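Side-chain contact in shikimate kinase (Aquifex aeolicus, PDB 2PT5), which probably phosphorylates the 3-hydroxyl group of shikimate at the expense of ATP, a late step on the route to chorismate and the aromatic amino acids: residues Gly12-Gly17 with Ile26-Val31. Residues are numbered along the deposited sequence; the frame is centred on the assembly and turned at random.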
loop_
_atom_site.group_PDB
_atom_site.type_symbol
_atom_site.label_atom_id
_atom_site.label_comp_id
_atom_site.label_asym_id
_atom_site.label_seq_id
_atom_site.Cartn_x
_atom_site.Cartn_y
_atom_site.Cartn_z
ATOM N N GLY A 12 5.138 6.125 2.206
ATOM C CA GLY A 12 4.631 7.211 1.381
ATOM C C GLY A 12 3.692 6.830 0.246
ATOM O O GLY A 12 3.575 7.567 -0.736
ATOM N N LYS A 13 3.020 5.688 0.370
ATOM C CA LYS A 13 2.093 5.232 -0.660
ATOM C C LYS A 13 1.005 6.262 -0.959
ATOM O O LYS A 13 0.746 6.593 -2.117
ATOM C CB LYS A 13 1.430 3.920 -0.237
ATOM C CG LYS A 13 2.357 2.725 -0.199
ATOM C CD LYS A 13 1.673 1.542 0.446
ATOM C CE LYS A 13 1.301 1.855 1.902
ATOM N NZ LYS A 13 0.649 0.699 2.564
ATOM N N SER A 14 0.368 6.760 0.091
ATOM C CA SER A 14 -0.701 7.743 -0.053
ATOM C C SER A 14 -0.236 9.039 -0.737
ATOM O O SER A 14 -0.877 9.513 -1.675
ATOM C CB SER A 14 -1.293 8.065 1.324
ATOM O OG SER A 14 -2.439 8.889 1.205
ATOM N N THR A 15 0.876 9.603 -0.276
ATOM C CA THR A 15 1.396 10.841 -0.849
ATOM C C THR A 15 1.862 10.672 -2.300
ATOM O O THR A 15 1.493 11.452 -3.182
ATOM C CB THR A 15 2.547 11.391 0.013
ATOM O OG1 THR A 15 3.203 12.460 -0.682
ATOM C CG2 THR A 15 3.546 10.301 0.327
ATOM N N VAL A 16 2.674 9.652 -2.549
ATOM C CA VAL A 16 3.150 9.379 -3.895
ATOM C C VAL A 16 1.959 9.083 -4.814
ATOM O O VAL A 16 1.944 9.487 -5.977
ATOM C CB VAL A 16 4.123 8.180 -3.886
ATOM C CG1 VAL A 16 4.349 7.667 -5.304
ATOM C CG2 VAL A 16 5.453 8.609 -3.243
ATOM N N GLY A 17 0.962 8.383 -4.279
ATOM C CA GLY A 17 -0.219 8.052 -5.059
ATOM C C GLY A 17 -0.954 9.280 -5.568
ATOM O O GLY A 17 -1.353 9.336 -6.729
ATOM N N ILE A 26 -5.563 10.953 -13.457
ATOM C CA ILE A 26 -6.481 9.884 -13.092
ATOM C C ILE A 26 -6.712 9.987 -11.593
ATOM O O ILE A 26 -5.856 10.488 -10.865
ATOM C CB ILE A 26 -5.906 8.494 -13.434
ATOM C CG1 ILE A 26 -4.553 8.289 -12.739
ATOM C CG2 ILE A 26 -5.766 8.364 -14.941
ATOM C CD1 ILE A 26 -3.875 6.966 -13.083
ATOM N N PRO A 27 -7.874 9.516 -11.110
ATOM C CA PRO A 27 -8.181 9.581 -9.676
ATOM C C PRO A 27 -7.329 8.687 -8.772
ATOM O O PRO A 27 -6.831 7.633 -9.183
ATOM C CB PRO A 27 -9.661 9.210 -9.622
ATOM C CG PRO A 27 -9.809 8.257 -10.768
ATOM C CD PRO A 27 -8.976 8.889 -11.864
ATOM N N PHE A 28 -7.163 9.130 -7.532
ATOM C CA PHE A 28 -6.408 8.374 -6.555
ATOM C C PHE A 28 -7.337 7.900 -5.451
ATOM O O PHE A 28 -8.259 8.612 -5.039
ATOM C CB PHE A 28 -5.302 9.224 -5.934
ATOM C CG PHE A 28 -4.708 8.614 -4.699
ATOM C CD1 PHE A 28 -3.937 7.457 -4.778
ATOM C CD2 PHE A 28 -4.983 9.154 -3.447
ATOM C CE1 PHE A 28 -3.454 6.843 -3.621
ATOM C CE2 PHE A 28 -4.502 8.547 -2.281
ATOM C CZ PHE A 28 -3.741 7.393 -2.368
ATOM N N TYR A 29 -7.091 6.694 -4.972
ATOM C CA TYR A 29 -7.888 6.126 -3.896
ATOM C C TYR A 29 -6.986 5.295 -2.998
ATOM O O TYR A 29 -6.065 4.621 -3.470
ATOM C CB TYR A 29 -9.003 5.238 -4.460
ATOM C CG TYR A 29 -10.161 6.005 -5.030
ATOM C CD1 TYR A 29 -11.101 6.595 -4.192
ATOM C CD2 TYR A 29 -10.298 6.185 -6.408
ATOM C CE1 TYR A 29 -12.145 7.352 -4.705
ATOM C CE2 TYR A 29 -11.345 6.946 -6.935
ATOM C CZ TYR A 29 -12.261 7.526 -6.073
ATOM O OH TYR A 29 -13.285 8.298 -6.561
ATOM N N ASP A 30 -7.258 5.367 -1.702
ATOM C CA ASP A 30 -6.519 4.610 -0.710
ATOM C C ASP A 30 -7.513 3.649 -0.078
ATOM O O ASP A 30 -8.525 4.076 0.470
ATOM C CB ASP A 30 -5.953 5.527 0.367
ATOM C CG ASP A 30 -5.358 4.746 1.521
ATOM O OD1 ASP A 30 -4.325 4.081 1.320
ATOM O OD2 ASP A 30 -5.940 4.782 2.621
ATOM N N VAL A 31 -7.228 2.354 -0.151
ATOM C CA VAL A 31 -8.142 1.350 0.391
ATOM C C VAL A 31 -8.548 1.584 1.844
ATOM O O VAL A 31 -9.733 1.679 2.142
ATOM C CB VAL A 31 -7.544 -0.063 0.277
ATOM C CG1 VAL A 31 -8.490 -1.085 0.923
ATOM C CG2 VAL A 31 -7.287 -0.393 -1.199
#
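The phenyl ring of Phe28 lies against the backbone at the start of the helix that follows the phosphate-binding loop, with one face over Gly17, whose carbonyl carbon C comes within 3.6 Å of CD1. Phe28 holds CG anti to its own N (chi1 166°), and this sends the ring from strand 28-30 across to the helix. Gly17 shows how a missing side chain can make a seat for an aromatic ring: a beta carbon there would point at the ring and fall 2.4 Å from Phe28 CE1, a clash, whereas the bare CA sits 3.7 Å from that same CE1. Towards the tip of the ring, Ser14 O approaches CZ obliquely at 3.6 Å. The Ser14 hydroxyl is more distant, OG standing 4.1 Å from CE2 at the exposed border of the contact. Van der Waals packing of the ring on helix backbone joins the two segments; their short axes run nearly antiparallel at 171° and 8.8 Å apart. With alanine here instead of Phe28, the Gly17 backbone would probably lose its aromatic cover and a gap would open between strand and helix. Farther along, Lys13 NZ and Asp30 OD1 stand 6.1 Å apart, each engaged elsewhere: NZ is hydrogen-bonded to Gly7 O and Thr76 O, OD1 to Ser75 OG, while Asp30 OD2 caps the following helix at Glu33 N. Gly12, Lys13, Ser14 and Thr15 are predicted to bind ATP, and Ser14 the magnesium ion as well. The helix after the Walker A loop is the crossover of a beta-alpha-beta unit from strand 2-6 to edge strand 28-30, with strand 72-75 between them; the strand order 2-3-1-4-5 is that of the P-loop kinases.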